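Local atomic coordinates of thin, isoform D (Drosophila melanogaster, PDB entry 6XG7), a protein that probably acts as a zinc-binding ubiquitin-protein transferase, and whose NHL-repeat region, the part in this structure, folds as a beta-propeller. Residues G151-V163 / F166-C179. Sequence-based numbering, arbitrary orientation.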
loop_
_atom_site.group_PDB
_atom_site.type_symbol
_atom_site.label_atom_id
_atom_site.label_comp_id
_atom_site.label_asym_id
_atom_site.label_seq_id
_atom_site.Cartn_x
_atom_site.Cartn_y
_atom_site.Cartn_z
ATOM N N GLY A 151 5.775 -13.984 -7.677
ATOM C CA GLY A 151 4.463 -13.640 -8.166
ATOM C C GLY A 151 3.309 -14.003 -7.257
ATOM O O GLY A 151 2.152 -13.787 -7.636
ATOM N N PHE A 152 3.563 -14.549 -6.078
ATOM C CA PHE A 152 2.466 -14.745 -5.143
ATOM C C PHE A 152 1.863 -13.395 -4.760
ATOM O O PHE A 152 2.566 -12.378 -4.646
ATOM C CB PHE A 152 2.930 -15.483 -3.894
ATOM C CG PHE A 152 3.295 -16.931 -4.140
ATOM C CD1 PHE A 152 2.333 -17.935 -4.132
ATOM C CD2 PHE A 152 4.617 -17.289 -4.368
ATOM C CE1 PHE A 152 2.691 -19.273 -4.355
ATOM C CE2 PHE A 152 4.971 -18.608 -4.585
ATOM C CZ PHE A 152 4.006 -19.596 -4.579
ATOM N N ILE A 153 0.552 -13.410 -4.529
ATOM C CA ILE A 153 -0.237 -12.236 -4.172
ATOM C C ILE A 153 -0.620 -12.322 -2.696
ATOM O O ILE A 153 -1.154 -13.338 -2.236
ATOM C CB ILE A 153 -1.492 -12.136 -5.062
ATOM C CG1 ILE A 153 -1.110 -11.980 -6.526
ATOM C CG2 ILE A 153 -2.372 -10.983 -4.618
ATOM C CD1 ILE A 153 -2.283 -12.140 -7.484
ATOM N N TYR A 154 -0.369 -11.247 -1.959
ATOM C CA TYR A 154 -0.663 -11.164 -0.534
ATOM C C TYR A 154 -1.668 -10.041 -0.331
ATOM O O TYR A 154 -1.418 -8.907 -0.758
ATOM C CB TYR A 154 0.608 -10.853 0.273
ATOM C CG TYR A 154 1.732 -11.861 0.138
ATOM C CD1 TYR A 154 2.475 -11.953 -1.034
ATOM C CD2 TYR A 154 2.043 -12.725 1.174
ATOM C CE1 TYR A 154 3.486 -12.869 -1.178
ATOM C CE2 TYR A 154 3.054 -13.660 1.039
ATOM C CZ TYR A 154 3.776 -13.717 -0.136
ATOM O OH TYR A 154 4.788 -14.653 -0.248
ATOM N N VAL A 155 -2.785 -10.352 0.326
ATOM C CA VAL A 155 -3.923 -9.451 0.454
ATOM C C VAL A 155 -4.231 -9.211 1.926
ATOM O O VAL A 155 -4.385 -10.161 2.700
ATOM C CB VAL A 155 -5.182 -10.039 -0.211
ATOM C CG1 VAL A 155 -6.376 -9.076 -0.053
ATOM C CG2 VAL A 155 -4.932 -10.351 -1.651
ATOM N N CYS A 156 -4.292 -7.962 2.268
ATOM C CA CYS A 156 -4.909 -7.565 3.597
ATOM C C CYS A 156 -6.468 -7.562 3.579
ATOM O O CYS A 156 -7.133 -6.782 2.880
ATOM C CB CYS A 156 -4.503 -6.150 3.982
ATOM S SG CYS A 156 -2.850 -6.017 4.579
ATOM N N ASP A 157 -7.011 -8.583 4.200
ATOM C CA ASP A 157 -8.451 -8.851 4.159
ATOM C C ASP A 157 -9.001 -8.207 5.424
ATOM O O ASP A 157 -9.104 -8.839 6.477
ATOM C CB ASP A 157 -8.629 -10.367 4.134
ATOM C CG ASP A 157 -10.061 -10.796 4.025
ATOM O OD1 ASP A 157 -10.942 -9.921 3.912
ATOM O OD2 ASP A 157 -10.284 -12.027 4.051
ATOM N N LYS A 158 -9.328 -6.918 5.311
ATOM C CA LYS A 158 -9.348 -6.032 6.473
ATOM C C LYS A 158 -10.338 -6.500 7.532
ATOM O O LYS A 158 -9.978 -6.643 8.706
ATOM C CB LYS A 158 -9.669 -4.605 6.026
ATOM C CG LYS A 158 -9.690 -3.624 7.176
ATOM C CD LYS A 158 -9.883 -2.204 6.699
ATOM C CE LYS A 158 -11.326 -1.881 6.345
ATOM N NZ LYS A 158 -12.199 -1.628 7.537
ATOM N N GLU A 159 -11.599 -6.697 7.155
ATOM C CA GLU A 159 -12.605 -7.030 8.162
ATOM C C GLU A 159 -12.597 -8.503 8.544
ATOM O O GLU A 159 -13.328 -8.888 9.457
ATOM C CB GLU A 159 -13.993 -6.545 7.737
ATOM C CG GLU A 159 -14.154 -5.046 7.889
ATOM C CD GLU A 159 -13.818 -4.571 9.281
ATOM O OE1 GLU A 159 -14.407 -5.106 10.245
ATOM O OE2 GLU A 159 -12.918 -3.704 9.395
ATOM N N ASN A 160 -11.780 -9.329 7.895
ATOM C CA ASN A 160 -11.528 -10.676 8.387
ATOM C C ASN A 160 -10.244 -10.761 9.207
ATOM O O ASN A 160 -9.852 -11.855 9.618
ATOM C CB ASN A 160 -11.497 -11.678 7.232
ATOM C CG ASN A 160 -12.860 -11.893 6.605
ATOM O OD1 ASN A 160 -13.899 -11.749 7.253
ATOM N ND2 ASN A 160 -12.861 -12.231 5.328
ATOM N N HIS A 161 -9.587 -9.626 9.457
ATOM C CA HIS A 161 -8.418 -9.525 10.334
ATOM C C HIS A 161 -7.338 -10.541 9.964
ATOM O O HIS A 161 -6.724 -11.195 10.805
ATOM C CB HIS A 161 -8.837 -9.592 11.800
ATOM C CG HIS A 161 -9.932 -8.623 12.132
ATOM N ND1 HIS A 161 -9.753 -7.256 12.085
ATOM C CD2 HIS A 161 -11.228 -8.821 12.471
ATOM C CE1 HIS A 161 -10.885 -6.656 12.403
ATOM N NE2 HIS A 161 -11.798 -7.583 12.637
ATOM N N ARG A 162 -7.060 -10.626 8.666
ATOM C CA ARG A 162 -6.131 -11.635 8.192
ATOM C C ARG A 162 -5.455 -11.196 6.906
ATOM O O ARG A 162 -5.913 -10.293 6.199
ATOM C CB ARG A 162 -6.840 -12.974 7.972
ATOM C CG ARG A 162 -7.837 -12.950 6.818
ATOM C CD ARG A 162 -8.689 -14.192 6.816
ATOM N NE ARG A 162 -9.623 -14.228 5.704
ATOM C CZ ARG A 162 -10.479 -15.226 5.520
ATOM N NH1 ARG A 162 -10.465 -16.255 6.360
ATOM N NH2 ARG A 162 -11.308 -15.237 4.499
ATOM N N VAL A 163 -4.371 -11.892 6.597
ATOM C CA VAL A 163 -3.706 -11.850 5.308
ATOM C C VAL A 163 -4.015 -13.159 4.608
ATOM O O VAL A 163 -3.912 -14.231 5.213
ATOM C CB VAL A 163 -2.186 -11.681 5.499
ATOM C CG1 VAL A 163 -1.464 -11.794 4.179
ATOM C CG2 VAL A 163 -1.883 -10.358 6.152
ATOM N N PHE A 166 -2.125 -16.017 -2.335
ATOM C CA PHE A 166 -2.619 -16.633 -3.555
ATOM C C PHE A 166 -1.478 -16.799 -4.543
ATOM O O PHE A 166 -0.515 -16.025 -4.547
ATOM C CB PHE A 166 -3.696 -15.751 -4.226
ATOM C CG PHE A 166 -4.842 -15.447 -3.333
ATOM C CD1 PHE A 166 -4.793 -14.379 -2.451
ATOM C CD2 PHE A 166 -5.964 -16.265 -3.317
ATOM C CE1 PHE A 166 -5.849 -14.132 -1.593
ATOM C CE2 PHE A 166 -7.002 -16.001 -2.461
ATOM C CZ PHE A 166 -6.937 -14.944 -1.601
ATOM N N GLN A 167 -1.612 -17.791 -5.413
ATOM C CA GLN A 167 -0.797 -17.809 -6.613
ATOM C C GLN A 167 -1.198 -16.646 -7.518
ATOM O O GLN A 167 -2.239 -16.003 -7.333
ATOM C CB GLN A 167 -0.997 -19.119 -7.378
ATOM C CG GLN A 167 -0.558 -20.344 -6.618
ATOM C CD GLN A 167 -0.702 -21.596 -7.440
ATOM O OE1 GLN A 167 -0.356 -21.611 -8.617
ATOM N NE2 GLN A 167 -1.218 -22.657 -6.834
ATOM N N SER A 168 -0.375 -16.385 -8.531
ATOM C CA SER A 168 -0.648 -15.249 -9.401
ATOM C C SER A 168 -1.954 -15.410 -10.178
ATOM O O SER A 168 -2.483 -14.409 -10.665
ATOM C CB SER A 168 0.524 -15.009 -10.350
ATOM O OG SER A 168 0.626 -16.066 -11.286
ATOM N N ASP A 169 -2.483 -16.634 -10.297
ATOM C CA ASP A 169 -3.763 -16.896 -10.960
ATOM C C ASP A 169 -4.948 -16.878 -10.004
ATOM O O ASP A 169 -6.076 -17.151 -10.428
ATOM C CB ASP A 169 -3.741 -18.228 -11.749
ATOM C CG ASP A 169 -3.833 -19.476 -10.875
ATOM O OD1 ASP A 169 -3.631 -19.394 -9.648
ATOM O OD2 ASP A 169 -4.093 -20.564 -11.454
ATOM N N GLY A 170 -4.726 -16.548 -8.740
ATOM C CA GLY A 170 -5.785 -16.468 -7.764
ATOM C C GLY A 170 -6.034 -17.744 -6.991
ATOM O O GLY A 170 -6.932 -17.769 -6.144
ATOM N N SER A 171 -5.290 -18.814 -7.261
ATOM C CA SER A 171 -5.442 -20.030 -6.472
ATOM C C SER A 171 -5.047 -19.789 -5.024
ATOM O O SER A 171 -3.975 -19.247 -4.753
ATOM C CB SER A 171 -4.525 -21.113 -7.024
ATOM O OG SER A 171 -4.861 -21.447 -8.340
ATOM N N PHE A 172 -5.882 -20.239 -4.087
ATOM C CA PHE A 172 -5.602 -20.040 -2.669
ATOM C C PHE A 172 -4.388 -20.849 -2.233
ATOM O O PHE A 172 -4.278 -22.046 -2.525
ATOM C CB PHE A 172 -6.812 -20.460 -1.842
ATOM C CG PHE A 172 -6.629 -20.281 -0.351
ATOM C CD1 PHE A 172 -6.751 -19.022 0.244
ATOM C CD2 PHE A 172 -6.362 -21.372 0.462
ATOM C CE1 PHE A 172 -6.591 -18.857 1.611
ATOM C CE2 PHE A 172 -6.189 -21.199 1.836
ATOM C CZ PHE A 172 -6.308 -19.945 2.404
ATOM N N VAL A 173 -3.478 -20.184 -1.529
ATOM C CA VAL A 173 -2.283 -20.802 -0.968
ATOM C C VAL A 173 -2.396 -20.962 0.544
ATOM O O VAL A 173 -2.131 -22.040 1.077
ATOM C CB VAL A 173 -1.011 -20.015 -1.358
ATOM C CG1 VAL A 173 0.218 -20.559 -0.624
ATOM C CG2 VAL A 173 -0.826 -20.065 -2.861
ATOM N N GLY A 174 -2.755 -19.893 1.256
ATOM C CA GLY A 174 -2.807 -19.957 2.707
ATOM C C GLY A 174 -3.225 -18.628 3.292
ATOM O O GLY A 174 -3.527 -17.679 2.573
ATOM N N LYS A 175 -3.258 -18.572 4.619
ATOM C CA LYS A 175 -3.711 -17.369 5.301
ATOM C C LYS A 175 -3.136 -17.363 6.705
ATOM O O LYS A 175 -2.726 -18.404 7.227
ATOM C CB LYS A 175 -5.242 -17.306 5.362
ATOM C CG LYS A 175 -5.881 -18.397 6.230
ATOM C CD LYS A 175 -7.411 -18.302 6.200
ATOM C CE LYS A 175 -8.087 -19.282 7.163
ATOM N NZ LYS A 175 -7.980 -20.670 6.667
ATOM N N PHE A 176 -3.126 -16.177 7.311
ATOM C CA PHE A 176 -2.716 -16.037 8.698
ATOM C C PHE A 176 -3.317 -14.765 9.275
ATOM O O PHE A 176 -3.654 -13.830 8.544
ATOM C CB PHE A 176 -1.193 -16.080 8.879
ATOM C CG PHE A 176 -0.432 -15.146 7.995
ATOM C CD1 PHE A 176 -0.114 -13.875 8.425
ATOM C CD2 PHE A 176 0.032 -15.569 6.762
ATOM C CE1 PHE A 176 0.625 -13.025 7.615
ATOM C CE2 PHE A 176 0.756 -14.733 5.952
ATOM C CZ PHE A 176 1.051 -13.452 6.377
ATOM N N GLY A 177 -3.478 -14.764 10.581
ATOM C CA GLY A 177 -3.991 -13.624 11.300
ATOM C C GLY A 177 -5.422 -13.833 11.749
ATOM O O GLY A 177 -6.228 -14.503 11.087
ATOM N N SER A 178 -5.746 -13.246 12.895
ATOM C CA SER A 178 -7.110 -13.209 13.387
ATOM C C SER A 178 -7.217 -12.054 14.372
ATOM O O SER A 178 -6.224 -11.416 14.729
ATOM C CB SER A 178 -7.505 -14.545 14.014
ATOM O OG SER A 178 -6.596 -14.890 15.031
ATOM N N CYS A 179 -8.442 -11.797 14.808
ATOM C CA CYS A 179 -8.738 -10.608 15.593
ATOM C C CYS A 179 -8.015 -10.630 16.931
ATOM O O CYS A 179 -7.917 -11.671 17.590
ATOM C CB CYS A 179 -10.241 -10.550 15.858
ATOM S SG CYS A 179 -10.855 -11.954 16.844
HETATM O O HOH W 1 -9.276 -14.288 10.902
#
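Antiparallel pairing joins 151-163 to 166-179 at two hydrogen-bonded pairs, Ile-153 with Phe-166 and Val-163 with Phe-176, because strand 162-166 lies between 153-157 and 172-179 in a blade of the NHL beta-propeller. Two of the bonds are short and nearly straight: Ile-153 N to Phe-166 O is 2.8 Å at 168°, and Val-163 N meets Phe-176 O at 2.8 Å; the return bonds from Phe-166 N and Phe-176 N are more bent. Val-163 lays its CB over one face of the Phe-176 ring, a CH-pi contact 4.0 Å from the centroid and 22° off the normal. CG of Phe-176 stands between its backbone N and carbonyl carbon (chi1 51°), which brings the ring over Val-163; Phe-213 meets the same ring. Val-155 CG2 approaches Phe-166 CE1 at 3.9 Å, while Ile-153 O lies near that ring's edge. Beside the type I turn from Gln-167 to Gly-170, Phe-152 runs alongside Gln-167 and presents its ring edge to Val-173, CE1 to CG2 3.9 Å. An alanine in place of Phe-152 would probably leave Val-173 CG2 and Gln-167 CG without this apolar neighbour. Beside the G1 beta bulge formed by His-161 and Arg-162 opposite Asp-157, a water donates to both Asn-160 O (2.8 Å) and Gly-177 O (3.1 Å).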